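Local atomic coordinates of Lysine/ornithine decarboxylase (Selenomonas ruminantium, PDB entry 5GJO), a protein that decarboxylates both L-lysine and L-ornithine, giving cadaverine and putrescine, with pyridoxal 5'-phosphate as cofactor. Residues A[279-284]-A[316-321]; A[284-289]-A[328-333]; A[306-311]-A[343-348]; A[312-317]-A[335-340]. The protein carries 2 engineered substitutions. One frame throughout, in Å; residues are numbered along the deposited sequence.

Contact 1 (A[279-284]-A[316-321]); sequences GEQPWY and PSTFGG
Three backbone hydrogen bonds zip Pro282–Tyr284 to Thr318–Gly320: Thr318 N gives to Pro282 O, Tyr284 N to Thr318 O, and Gly320 N to Tyr284 O, each at 2.9 Å. A fourth bond runs between side chains, Thr318 OG1 donating to Gln281 OE1 at 2.7 Å from above the amide plane, 43° out of it. Set anti to the backbone N (chi1 173°), Gln281 CG comes to 3.4 Å from Pro316 O, and NE2 of the same side chain is taken by Asp333. Strands 283-286 and 315-320 thus run as parallel neighbours in the mixed C-terminal beta sheet of this class-II decarboxylase. Apolar contacts fall on both faces. On one, Thr318 CG2 sits over the centre of the six-membered ring of Trp283, 3.4 Å from its centroid, a CH-pi contact. Thr151 of the second subunit also packs on Trp283. On the other face the rings of Tyr284 and Phe319 meet at 44°, with Tyr284 CD2 over the Phe319 face, 3.6 Å from CZ. Water enters at two points. One molecule donates to both Glu280 O and Pro316 O; another joins Tyr284 OH, which also bonds Leu339 N, to Ser317 OG, whose own acceptor is Lys315.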
loop_
_atom_site.group_PDB
_atom_site.type_symbol
_atom_site.label_atom_id
_atom_site.label_comp_id
_atom_site.label_asym_id
_atom_site.label_seq_id
_atom_site.Cartn_x
_atom_site.Cartn_y
_atom_site.Cartn_z
ATOM N N GLY A 279 -3.114 22.862 -22.855
ATOM C CA GLY A 279 -1.646 22.734 -22.985
ATOM C C GLY A 279 -1.035 21.545 -23.772
ATOM O O GLY A 279 -1.724 20.826 -24.523
ATOM N N GLU A 280 0.277 21.365 -23.643
ATOM C CA GLU A 280 0.989 20.578 -24.675
ATOM C C GLU A 280 1.007 19.076 -24.414
ATOM O O GLU A 280 0.987 18.296 -25.345
ATOM C CB GLU A 280 2.413 21.085 -24.908
ATOM C CG GLU A 280 2.954 20.757 -26.298
ATOM C CD GLU A 280 4.191 21.584 -26.627
ATOM O OE1 GLU A 280 4.120 22.411 -27.580
ATOM O OE2 GLU A 280 5.218 21.431 -25.909
ATOM N N GLN A 281 1.060 18.695 -23.154
ATOM C CA GLN A 281 1.030 17.282 -22.799
ATOM C C GLN A 281 -0.373 16.884 -22.257
ATOM O O GLN A 281 -0.729 17.260 -21.187
ATOM C CB GLN A 281 2.180 17.016 -21.847
ATOM C CG GLN A 281 2.162 15.639 -21.264
ATOM C CD GLN A 281 3.474 15.022 -20.966
ATOM O OE1 GLN A 281 3.512 13.978 -20.382
ATOM N NE2 GLN A 281 4.571 15.622 -21.432
ATOM N N PRO A 282 -1.155 16.092 -22.996
ATOM C CA PRO A 282 -2.409 15.693 -22.415
ATOM C C PRO A 282 -2.225 14.806 -21.197
ATOM O O PRO A 282 -1.229 14.030 -21.128
ATOM C CB PRO A 282 -3.075 14.875 -23.498
ATOM C CG PRO A 282 -2.135 14.705 -24.577
ATOM C CD PRO A 282 -0.895 15.466 -24.274
ATOM N N TRP A 283 -3.203 14.831 -20.300
ATOM C CA TRP A 283 -3.276 13.885 -19.171
ATOM C C TRP A 283 -4.477 13.003 -19.341
ATOM O O TRP A 283 -5.572 13.431 -19.763
ATOM C CB TRP A 283 -3.418 14.539 -17.841
ATOM C CG TRP A 283 -2.216 15.231 -17.299
ATOM C CD1 TRP A 283 -1.421 16.148 -17.944
ATOM C CD2 TRP A 283 -1.674 15.117 -15.967
ATOM N NE1 TRP A 283 -0.384 16.545 -17.112
ATOM C CE2 TRP A 283 -0.568 15.986 -15.880
ATOM C CE3 TRP A 283 -2.011 14.368 -14.848
ATOM C CZ2 TRP A 283 0.233 16.058 -14.732
ATOM C CZ3 TRP A 283 -1.212 14.433 -13.736
ATOM C CH2 TRP A 283 -0.125 15.309 -13.661
ATOM N N TYR A 284 -4.307 11.765 -18.943
ATOM C CA TYR A 284 -5.383 10.841 -18.826
ATOM C C TYR A 284 -5.421 10.298 -17.405
ATOM O O TYR A 284 -4.395 9.828 -16.897
ATOM C CB TYR A 284 -5.140 9.666 -19.751
ATOM C CG TYR A 284 -4.978 10.159 -21.164
ATOM C CD1 TYR A 284 -6.074 10.706 -21.806
ATOM C CD2 TYR A 284 -3.769 10.104 -21.825
ATOM C CE1 TYR A 284 -5.964 11.220 -23.074
ATOM C CE2 TYR A 284 -3.652 10.549 -23.164
ATOM C CZ TYR A 284 -4.761 11.136 -23.741
ATOM O OH TYR A 284 -4.774 11.566 -25.024
ATOM N N PRO A 316 3.582 12.842 -26.465
ATOM C CA PRO A 316 3.892 12.578 -25.074
ATOM C C PRO A 316 2.766 12.952 -24.188
ATOM O O PRO A 316 2.195 14.100 -24.297
ATOM C CB PRO A 316 5.183 13.445 -24.801
ATOM C CG PRO A 316 5.815 13.489 -26.155
ATOM C CD PRO A 316 4.665 13.651 -27.103
ATOM N N SER A 317 2.419 11.995 -23.294
ATOM C CA SER A 317 1.230 12.096 -22.428
ATOM C C SER A 317 1.522 11.644 -21.004
ATOM O O SER A 317 2.397 10.833 -20.773
ATOM C CB SER A 317 0.088 11.308 -23.006
ATOM O OG SER A 317 -0.154 11.607 -24.411
ATOM N N THR A 318 0.744 12.179 -20.045
ATOM C CA THR A 318 0.829 11.770 -18.675
ATOM C C THR A 318 -0.407 10.945 -18.269
ATOM O O THR A 318 -1.502 11.285 -18.699
ATOM C CB THR A 318 1.013 12.991 -17.812
ATOM O OG1 THR A 318 2.327 13.564 -18.034
ATOM C CG2 THR A 318 0.910 12.701 -16.308
ATOM N N PHE A 319 -0.209 9.915 -17.434
ATOM C CA PHE A 319 -1.291 9.077 -16.938
ATOM C C PHE A 319 -1.248 9.174 -15.449
ATOM O O PHE A 319 -0.160 8.970 -14.851
ATOM C CB PHE A 319 -1.081 7.614 -17.376
ATOM C CG PHE A 319 -1.337 7.390 -18.840
ATOM C CD1 PHE A 319 -0.374 7.684 -19.769
ATOM C CD2 PHE A 319 -2.557 6.914 -19.273
ATOM C CE1 PHE A 319 -0.634 7.454 -21.102
ATOM C CE2 PHE A 319 -2.808 6.669 -20.610
ATOM C CZ PHE A 319 -1.837 7.030 -21.527
ATOM N N GLY A 320 -2.409 9.404 -14.839
ATOM C CA GLY A 320 -2.506 9.443 -13.365
ATOM C C GLY A 320 -3.611 8.495 -12.960
ATOM O O GLY A 320 -4.457 8.102 -13.774
ATOM N N GLY A 321 -3.570 8.169 -11.678
ATOM C CA GLY A 321 -4.586 7.332 -11.082
ATOM C C GLY A 321 -5.754 8.150 -10.554
ATOM O O GLY A 321 -5.806 9.360 -10.687
HETATM O O HOH W 1 2.962 16.263 -25.688
HETATM O O HOH W 2 -2.214 11.593 -26.170
#

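Contact 2 (A[284-289]-A[328-333]); sequences YILDEG and DVLYRD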
loop_
_atom_site.group_PDB
_atom_site.type_symbol
_atom_site.label_atom_id
_atom_site.label_comp_id
_atom_site.label_asym_id
_atom_site.label_seq_id
_atom_site.Cartn_x
_atom_site.Cartn_y
_atom_site.Cartn_z
ATOM N N TYR A 284 -4.307 11.765 -18.943
ATOM C CA TYR A 284 -5.383 10.841 -18.826
ATOM C C TYR A 284 -5.421 10.298 -17.405
ATOM O O TYR A 284 -4.395 9.828 -16.897
ATOM C CB TYR A 284 -5.140 9.666 -19.751
ATOM C CG TYR A 284 -4.978 10.159 -21.164
ATOM C CD1 TYR A 284 -6.074 10.706 -21.806
ATOM C CD2 TYR A 284 -3.769 10.104 -21.825
ATOM C CE1 TYR A 284 -5.964 11.220 -23.074
ATOM C CE2 TYR A 284 -3.652 10.549 -23.164
ATOM C CZ TYR A 284 -4.761 11.136 -23.741
ATOM O OH TYR A 284 -4.774 11.566 -25.024
ATOM N N ILE A 285 -6.622 10.314 -16.833
ATOM C CA ILE A 285 -6.868 9.781 -15.504
ATOM C C ILE A 285 -7.495 8.415 -15.636
ATOM O O ILE A 285 -8.511 8.250 -16.309
ATOM C CB ILE A 285 -7.794 10.706 -14.674
ATOM C CG1 ILE A 285 -7.123 12.064 -14.537
ATOM C CG2 ILE A 285 -7.993 10.116 -13.283
ATOM C CD1 ILE A 285 -5.729 12.043 -14.026
ATOM N N LEU A 286 -6.831 7.410 -15.035
ATOM C CA LEU A 286 -7.315 6.008 -15.055
ATOM C C LEU A 286 -8.055 5.626 -13.790
ATOM O O LEU A 286 -7.889 6.297 -12.827
ATOM C CB LEU A 286 -6.123 5.027 -15.236
ATOM C CG LEU A 286 -5.247 5.355 -16.473
ATOM C CD1 LEU A 286 -4.106 4.359 -16.520
ATOM C CD2 LEU A 286 -6.101 5.261 -17.713
ATOM N N ASP A 287 -8.878 4.561 -13.835
ATOM C CA ASP A 287 -9.556 4.078 -12.691
ATOM C C ASP A 287 -8.794 3.113 -11.798
ATOM O O ASP A 287 -9.361 2.668 -10.784
ATOM C CB ASP A 287 -11.003 3.668 -12.956
ATOM C CG ASP A 287 -11.154 2.503 -13.952
ATOM O OD1 ASP A 287 -10.181 1.800 -14.287
ATOM O OD2 ASP A 287 -12.327 2.273 -14.386
ATOM N N GLU A 288 -7.537 2.910 -12.082
ATOM C CA GLU A 288 -6.601 2.215 -11.240
ATOM C C GLU A 288 -5.343 3.041 -11.105
ATOM O O GLU A 288 -4.885 3.638 -12.078
ATOM C CB GLU A 288 -6.293 0.802 -11.737
ATOM C CG GLU A 288 -5.473 -0.073 -10.776
ATOM C CD GLU A 288 -6.226 -0.648 -9.578
ATOM O OE1 GLU A 288 -5.605 -1.460 -8.867
ATOM O OE2 GLU A 288 -7.453 -0.332 -9.383
ATOM N N GLY A 289 -4.718 3.034 -9.947
ATOM C CA GLY A 289 -3.507 3.899 -9.750
ATOM C C GLY A 289 -2.511 3.333 -8.724
ATOM O O GLY A 289 -2.481 2.109 -8.384
ATOM N N ASP A 328 -0.102 10.257 -7.128
ATOM C CA ASP A 328 -0.724 9.242 -7.963
ATOM C C ASP A 328 -0.538 9.553 -9.456
ATOM O O ASP A 328 -1.479 9.694 -10.208
ATOM C CB ASP A 328 -2.214 9.142 -7.578
ATOM C CG ASP A 328 -2.872 7.853 -8.041
ATOM O OD1 ASP A 328 -2.276 7.105 -8.813
ATOM O OD2 ASP A 328 -4.004 7.620 -7.632
ATOM N N VAL A 329 0.713 9.626 -9.870
ATOM C CA VAL A 329 1.049 9.830 -11.270
ATOM C C VAL A 329 1.835 8.612 -11.718
ATOM O O VAL A 329 2.814 8.258 -11.093
ATOM C CB VAL A 329 1.901 11.098 -11.494
ATOM C CG1 VAL A 329 2.212 11.277 -12.963
ATOM C CG2 VAL A 329 1.198 12.329 -10.950
ATOM N N LEU A 330 1.392 7.989 -12.802
ATOM C CA LEU A 330 1.871 6.656 -13.141
ATOM C C LEU A 330 2.952 6.733 -14.261
ATOM O O LEU A 330 3.955 5.995 -14.209
ATOM C CB LEU A 330 0.693 5.886 -13.664
ATOM C CG LEU A 330 -0.521 5.867 -12.731
ATOM C CD1 LEU A 330 -1.679 5.116 -13.325
ATOM C CD2 LEU A 330 -0.098 5.294 -11.395
ATOM N N TYR A 331 2.674 7.510 -15.293
ATOM C CA TYR A 331 3.603 7.679 -16.445
ATOM C C TYR A 331 3.607 9.144 -16.841
ATOM O O TYR A 331 2.555 9.784 -16.838
ATOM C CB TYR A 331 3.181 6.856 -17.622
ATOM C CG TYR A 331 3.043 5.397 -17.430
ATOM C CD1 TYR A 331 1.837 4.859 -16.920
ATOM C CD2 TYR A 331 4.065 4.520 -17.731
ATOM C CE1 TYR A 331 1.653 3.491 -16.766
ATOM C CE2 TYR A 331 3.893 3.130 -17.556
ATOM C CZ TYR A 331 2.689 2.646 -17.014
ATOM O OH TYR A 331 2.445 1.323 -16.819
ATOM N N ARG A 332 4.803 9.620 -17.254
ATOM C CA ARG A 332 4.987 10.975 -17.822
ATOM C C ARG A 332 5.729 10.856 -19.159
ATOM O O ARG A 332 6.509 9.899 -19.382
ATOM C CB ARG A 332 5.803 11.827 -16.848
ATOM C CG ARG A 332 5.082 12.113 -15.546
ATOM C CD ARG A 332 5.991 12.936 -14.639
ATOM N NE ARG A 332 5.281 13.465 -13.431
ATOM C CZ ARG A 332 5.337 12.857 -12.245
ATOM N NH1 ARG A 332 6.004 11.686 -12.072
ATOM N NH2 ARG A 332 4.701 13.368 -11.204
ATOM N N ASP A 333 5.384 11.728 -20.089
ATOM C CA ASP A 333 6.052 11.761 -21.433
ATOM C C ASP A 333 5.944 10.444 -22.134
ATOM O O ASP A 333 6.835 9.996 -22.806
ATOM C CB ASP A 333 7.473 12.258 -21.297
ATOM C CG ASP A 333 7.546 13.561 -20.555
ATOM O OD1 ASP A 333 7.022 14.551 -21.013
ATOM O OD2 ASP A 333 8.119 13.624 -19.476
#
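Leu330 reaches from strand 329-336 to the segment 284-289 with both its methyl groups, in a contact that has no hydrogen bond across it. It starts from a classic beta bulge, where Leu330 and Tyr331 together face Phe319 of the intervening strand 315-320. Leu330 CD1 lies 4.1 Å from Leu286 CD1, the two side chains crossing obliquely, and 3.7 Å from Glu288 O, a buried carbonyl oxygen that has no polar partner in the model. Its other branch, CD2, rests 4.0 Å from Gly289 CA. An alanine in place of Leu330 would probably leave a gap beside Leu286 CD1 and Gly289 and take the apolar cover off Glu288 O. The same glycine meets Asp328, OD1 lying 3.6 Å from Gly289 CA; a beta carbon on Gly289 would point toward Asp328 and collide with OD1. One step out, Phe294 packs on Leu330 and Thr270 on Leu286. The Asp328 side chain lies about 8 Å from that of Cys324, the proton donor, by similarity, of an active site shared with the second subunit. Its CG stands anti to the backbone N (chi1 -162°), and two bonds hold the carboxylate beyond, OD1 taking Ile290 N and OD2 taking Ser323 OG.

Contact 3 (A[306-311]-A[343-348]); sequences LHCFGK and DKVLVT
This is a short antiparallel strand pairing, with Leu306 and His307 set against Val347 and Leu346 in the C-terminal beta sheet, away from the annotated sites. His307 and Leu346 form the hydrogen-bonded pair: His307 N gives to Leu346 O at 2.8 Å, and Leu346 N returns a nearly straight bond to His307 O at 3.0 Å. The imidazole adds a weak third link, His307 ND1 to Leu346 O at 3.4 Å, so that one carbonyl oxygen receives both the backbone and the ring N-H of the same residue. With CG anti to the carbonyl carbon and beside the backbone N (chi1 -52°), the ring starts out on the side of its own amide. An alanine in place of His307 would probably leave Leu346 O with the backbone N-H alone of these two donors. Strand 306-307 lies beside strand 344-347, which also pairs with the long strand 266-276, so the contact adds a short strand beyond the middle one. On one face Leu306 CD1 touches both valines, 3.7 Å from Val345 CG2 and 3.9 Å from Val347 CG2; Tyr331 and Phe334 pack on the same leucine. Past the paired residues, the Phe309 ring turns its edge to Lys344 O, which lies in the ring plane 3.6 Å from CD2, while CZ touches Leu346 CB obliquely. Here the backbones separate, and a water fills in, accepting from Phe309 N and donating to Lys344 O. Val12 of helix 9-18 packs against Leu346, and Glu9 against Phe309.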
loop_
_atom_site.group_PDB
_atom_site.type_symbol
_atom_site.label_atom_id
_atom_site.label_comp_id
_atom_site.label_asym_id
_atom_site.label_seq_id
_atom_site.Cartn_x
_atom_site.Cartn_y
_atom_site.Cartn_z
ATOM N N LEU A 306 2.549 -0.471 -20.446
ATOM C CA LEU A 306 1.264 0.091 -20.776
ATOM C C LEU A 306 1.006 0.013 -22.250
ATOM O O LEU A 306 1.862 0.409 -23.034
ATOM C CB LEU A 306 1.216 1.555 -20.245
ATOM C CG LEU A 306 -0.030 2.335 -20.641
ATOM C CD1 LEU A 306 -1.315 1.760 -20.004
ATOM C CD2 LEU A 306 0.169 3.725 -20.167
ATOM N N HIS A 307 -0.178 -0.438 -22.639
ATOM C CA HIS A 307 -0.610 -0.517 -24.023
ATOM C C HIS A 307 -1.860 0.299 -24.229
ATOM O O HIS A 307 -2.879 0.042 -23.590
ATOM C CB HIS A 307 -0.846 -1.972 -24.487
ATOM C CG HIS A 307 0.332 -2.854 -24.194
ATOM N ND1 HIS A 307 0.469 -3.610 -23.020
ATOM C CD2 HIS A 307 1.499 -2.995 -24.848
ATOM C CE1 HIS A 307 1.644 -4.214 -23.013
ATOM N NE2 HIS A 307 2.302 -3.837 -24.086
ATOM N N CYS A 308 -1.802 1.235 -25.160
ATOM C CA CYS A 308 -2.972 2.067 -25.525
ATOM C C CYS A 308 -3.451 1.605 -26.869
ATOM O O CYS A 308 -2.680 1.191 -27.708
ATOM C CB CYS A 308 -2.594 3.547 -25.590
ATOM S SG CYS A 308 -1.963 4.198 -24.032
ATOM N N PHE A 309 -4.698 1.708 -27.139
ATOM C CA PHE A 309 -5.183 1.254 -28.463
ATOM C C PHE A 309 -5.551 2.533 -29.322
ATOM O O PHE A 309 -5.967 3.575 -28.784
ATOM C CB PHE A 309 -6.372 0.297 -28.240
ATOM C CG PHE A 309 -6.052 -0.942 -27.442
ATOM C CD1 PHE A 309 -5.329 -1.988 -27.981
ATOM C CD2 PHE A 309 -6.435 -1.055 -26.109
ATOM C CE1 PHE A 309 -5.023 -3.117 -27.291
ATOM C CE2 PHE A 309 -6.109 -2.198 -25.398
ATOM C CZ PHE A 309 -5.384 -3.209 -25.957
ATOM N N GLY A 310 -5.445 2.453 -30.640
ATOM C CA GLY A 310 -5.750 3.590 -31.547
ATOM C C GLY A 310 -4.616 3.767 -32.521
ATOM O O GLY A 310 -3.446 3.665 -32.114
ATOM N N LYS A 311 -4.924 4.058 -33.806
ATOM C CA LYS A 311 -3.900 4.018 -34.917
ATOM C C LYS A 311 -3.346 5.393 -35.406
ATOM O O LYS A 311 -2.482 5.397 -36.349
ATOM C CB LYS A 311 -4.434 3.242 -36.182
ATOM C CG LYS A 311 -4.986 1.821 -35.931
ATOM C CD LYS A 311 -5.632 1.226 -37.190
ATOM C CE LYS A 311 -6.421 -0.049 -36.884
ATOM N NZ LYS A 311 -6.087 -1.131 -37.856
ATOM N N ASP A 343 -12.347 4.917 -22.983
ATOM C CA ASP A 343 -11.350 4.045 -23.628
ATOM C C ASP A 343 -10.715 3.168 -22.535
ATOM O O ASP A 343 -10.567 3.613 -21.366
ATOM C CB ASP A 343 -10.241 4.811 -24.373
ATOM C CG ASP A 343 -10.740 5.537 -25.667
ATOM O OD1 ASP A 343 -11.860 5.273 -26.110
ATOM O OD2 ASP A 343 -9.929 6.323 -26.201
ATOM N N LYS A 344 -10.423 1.925 -22.883
ATOM C CA LYS A 344 -9.719 1.038 -21.982
ATOM C C LYS A 344 -8.273 0.961 -22.413
ATOM O O LYS A 344 -7.983 0.951 -23.579
ATOM C CB LYS A 344 -10.331 -0.362 -21.959
ATOM C CG LYS A 344 -11.662 -0.447 -21.231
ATOM C CD LYS A 344 -12.758 0.115 -22.101
ATOM C CE LYS A 344 -14.095 0.099 -21.403
ATOM N NZ LYS A 344 -14.313 1.211 -20.435
ATOM N N VAL A 345 -7.388 0.938 -21.439
ATOM C CA VAL A 345 -6.000 0.629 -21.661
ATOM C C VAL A 345 -5.659 -0.681 -20.986
ATOM O O VAL A 345 -6.391 -1.168 -20.061
ATOM C CB VAL A 345 -5.022 1.755 -21.192
ATOM C CG1 VAL A 345 -5.302 3.021 -21.992
ATOM C CG2 VAL A 345 -5.041 1.984 -19.699
ATOM N N LEU A 346 -4.543 -1.231 -21.450
ATOM C CA LEU A 346 -4.104 -2.557 -20.987
ATOM C C LEU A 346 -2.718 -2.543 -20.423
ATOM O O LEU A 346 -1.810 -2.033 -21.060
ATOM C CB LEU A 346 -4.205 -3.565 -22.137
ATOM C CG LEU A 346 -3.747 -5.016 -21.891
ATOM C CD1 LEU A 346 -4.748 -5.773 -21.044
ATOM C CD2 LEU A 346 -3.454 -5.803 -23.217
ATOM N N VAL A 347 -2.528 -3.137 -19.229
ATOM C CA VAL A 347 -1.216 -3.259 -18.675
ATOM C C VAL A 347 -0.859 -4.749 -18.547
ATOM O O VAL A 347 -1.629 -5.553 -17.929
ATOM C CB VAL A 347 -1.068 -2.582 -17.293
ATOM C CG1 VAL A 347 0.383 -2.586 -16.830
ATOM C CG2 VAL A 347 -1.545 -1.163 -17.386
ATOM N N THR A 348 0.266 -5.133 -19.133
ATOM C CA THR A 348 0.679 -6.572 -19.237
ATOM C C THR A 348 1.698 -6.883 -18.135
ATOM O O THR A 348 2.189 -5.938 -17.500
ATOM C CB THR A 348 1.165 -7.009 -20.632
ATOM O OG1 THR A 348 2.258 -6.146 -21.100
ATOM C CG2 THR A 348 0.014 -6.970 -21.557
HETATM O O HOH W 3 -6.475 2.646 -25.356
#

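Contact 4 (A[312-317]-A[335-340]); sequences GNKKPS and MAPELK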
loop_
_atom_site.group_PDB
_atom_site.type_symbol
_atom_site.label_atom_id
_atom_site.label_comp_id
_atom_site.label_asym_id
_atom_site.label_seq_id
_atom_site.Cartn_x
_atom_site.Cartn_y
_atom_site.Cartn_z
ATOM N N GLY A 312 -3.866 6.486 -34.798
ATOM C CA GLY A 312 -3.503 7.871 -35.111
ATOM C C GLY A 312 -2.226 8.347 -34.446
ATOM O O GLY A 312 -1.527 7.583 -33.773
ATOM N N ASN A 313 -1.893 9.623 -34.606
ATOM C CA ASN A 313 -0.609 10.104 -34.180
ATOM C C ASN A 313 -0.588 10.086 -32.637
ATOM O O ASN A 313 -1.602 10.291 -32.038
ATOM C CB ASN A 313 -0.393 11.550 -34.601
ATOM C CG ASN A 313 -0.369 11.724 -36.121
ATOM O OD1 ASN A 313 0.105 10.849 -36.829
ATOM N ND2 ASN A 313 -0.864 12.851 -36.604
ATOM N N LYS A 314 0.604 9.927 -32.105
ATOM C CA LYS A 314 0.868 9.815 -30.697
ATOM C C LYS A 314 1.624 11.005 -30.294
ATOM O O LYS A 314 2.364 11.613 -31.113
ATOM C CB LYS A 314 1.771 8.611 -30.431
ATOM C CG LYS A 314 1.100 7.292 -30.720
ATOM C CD LYS A 314 1.875 6.074 -30.245
ATOM C CE LYS A 314 1.117 4.837 -30.805
ATOM N NZ LYS A 314 1.396 3.652 -30.000
ATOM N N LYS A 315 1.437 11.409 -29.064
ATOM C CA LYS A 315 2.266 12.441 -28.494
ATOM C C LYS A 315 2.556 12.179 -27.003
ATOM O O LYS A 315 1.771 11.415 -26.349
ATOM C CB LYS A 315 1.548 13.773 -28.660
ATOM C CG LYS A 315 0.261 13.922 -27.950
ATOM C CD LYS A 315 -0.281 15.358 -28.017
ATOM C CE LYS A 315 -0.768 15.663 -29.406
ATOM N NZ LYS A 315 -1.361 17.037 -29.359
ATOM N N PRO A 316 3.582 12.842 -26.465
ATOM C CA PRO A 316 3.892 12.578 -25.074
ATOM C C PRO A 316 2.766 12.952 -24.188
ATOM O O PRO A 316 2.195 14.100 -24.297
ATOM C CB PRO A 316 5.183 13.445 -24.801
ATOM C CG PRO A 316 5.815 13.489 -26.155
ATOM C CD PRO A 316 4.665 13.651 -27.103
ATOM N N SER A 317 2.419 11.995 -23.294
ATOM C CA SER A 317 1.230 12.096 -22.428
ATOM C C SER A 317 1.522 11.644 -21.004
ATOM O O SER A 317 2.397 10.833 -20.773
ATOM C CB SER A 317 0.088 11.308 -23.006
ATOM O OG SER A 317 -0.154 11.607 -24.411
ATOM N N MET A 335 4.432 8.138 -24.992
ATOM C CA MET A 335 3.847 8.331 -26.319
ATOM C C MET A 335 2.516 7.557 -26.467
ATOM O O MET A 335 2.520 6.316 -26.423
ATOM C CB MET A 335 4.806 7.887 -27.445
ATOM C CG MET A 335 5.987 8.774 -27.595
ATOM S SD MET A 335 5.466 10.381 -28.302
ATOM C CE MET A 335 4.963 9.922 -29.898
ATOM N N ALA A 336 1.434 8.296 -26.593
ATOM C CA ALA A 336 0.115 7.785 -26.595
ATOM C C ALA A 336 -0.735 8.444 -27.665
ATOM O O ALA A 336 -0.587 9.673 -27.949
ATOM C CB ALA A 336 -0.540 7.932 -25.213
ATOM N N PRO A 337 -1.668 7.642 -28.253
ATOM C CA PRO A 337 -2.653 8.245 -29.103
ATOM C C PRO A 337 -3.622 9.086 -28.362
ATOM O O PRO A 337 -3.559 9.154 -27.098
ATOM C CB PRO A 337 -3.301 7.059 -29.782
ATOM C CG PRO A 337 -3.256 6.022 -28.736
ATOM C CD PRO A 337 -1.967 6.215 -28.032
ATOM N N GLU A 338 -4.478 9.782 -29.107
ATOM C CA GLU A 338 -5.480 10.599 -28.487
ATOM C C GLU A 338 -6.533 9.683 -27.891
ATOM O O GLU A 338 -7.140 8.882 -28.607
ATOM C CB GLU A 338 -6.168 11.538 -29.503
ATOM C CG GLU A 338 -7.367 12.255 -28.897
ATOM C CD GLU A 338 -8.062 13.295 -29.801
ATOM O OE1 GLU A 338 -8.693 14.212 -29.266
ATOM O OE2 GLU A 338 -7.977 13.194 -31.025
ATOM N N LEU A 339 -6.652 9.657 -26.572
ATOM C CA LEU A 339 -7.653 8.850 -25.883
ATOM C C LEU A 339 -8.863 9.684 -25.385
ATOM O O LEU A 339 -8.738 10.903 -25.190
ATOM C CB LEU A 339 -6.987 8.121 -24.665
ATOM C CG LEU A 339 -5.776 7.264 -24.970
ATOM C CD1 LEU A 339 -5.187 6.688 -23.681
ATOM C CD2 LEU A 339 -6.129 6.160 -25.935
ATOM N N LYS A 340 -9.980 9.015 -25.184
ATOM C CA LYS A 340 -11.212 9.658 -24.726
ATOM C C LYS A 340 -11.712 8.916 -23.518
ATOM O O LYS A 340 -11.403 7.719 -23.325
ATOM C CB LYS A 340 -12.319 9.567 -25.746
ATOM C CG LYS A 340 -11.942 9.776 -27.178
ATOM C CD LYS A 340 -11.838 11.233 -27.516
ATOM C CE LYS A 340 -11.550 11.415 -29.013
ATOM N NZ LYS A 340 -12.373 12.546 -29.498
HETATM O O HOH W 4 -4.258 9.733 -32.044
HETATM O O HOH W 5 0.680 4.280 -27.214
HETATM O O HOH W 2 -2.214 11.593 -26.170
#
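The open end of the beta hairpin made by strands 315-320 and 329-336 is closed here, with Lys315 opposite Ala336 and Pro316 opposite Met335. Lys315 N gives to Ala336 O at 2.9 Å, and Ala336 N gives back to Lys315 O at 3.1 Å. That second oxygen is gripped twice: Ser317 OG also donates to it, at 2.7 Å, and the two donors come from opposite faces of the carbonyl plane. On the hairpin face that carries Met335 and Pro316, the methionine lies beside the proline ring, the two side chains pointing the same way, with SD 3.6 Å from Pro316 CD. Bends at chi2 (-71°) and chi3 (-67°) fold the thioether back, and CE ends 3.5 Å from Lys314 CB, a tight carbon contact, and close to Lys314 O. Ala336 belongs to the opposite hairpin face, where its CB touches Ser317 OG and Phe319 also packs on it. The direct backbone bonding of the antiparallel pair stops at Lys315 and Ala336, yet Lys314 still lies close to Pro337 and lays its aliphatic chain over the Ala336–Pro337 peptide, CG 3.7 Å from Pro337 N. Waters then take over from direct bonds. One accepts from Lys314 NZ and donates to Met335 O; a second, 2.7 Å from Asn313 O, donates to that oxygen and accepts from Glu338 N. The water shared by Tyr284 OH and Ser317 OG also donates to Pro337 O. Past the bridged residues, Pro337 packs on Cys308.

All four contacts belong to the same mixed C-terminal sheet, apart from the barrel domain, with centres 8 to 14 Å from one another. Contacts 1 and 2 share Tyr284 and strand 283-286. Contact 1 pairs this strand with 315-320, and contact 2 reaches over that neighbour to 329-336; Leu330 N to Phe319 O ties the two together. Contact 4, on the same hairpin, shares Pro316, Ser317 and a water with contact 1. In the chain, contact 4 falls wholly between the two segments of contact 3, whereas contacts 1 and 2 both cross contact 3. Contacts 1 and 2 lie where the sheet meets the second subunit, toward Cys324, the proton donor by similarity; contacts 3 and 4 lie away from the annotated sites.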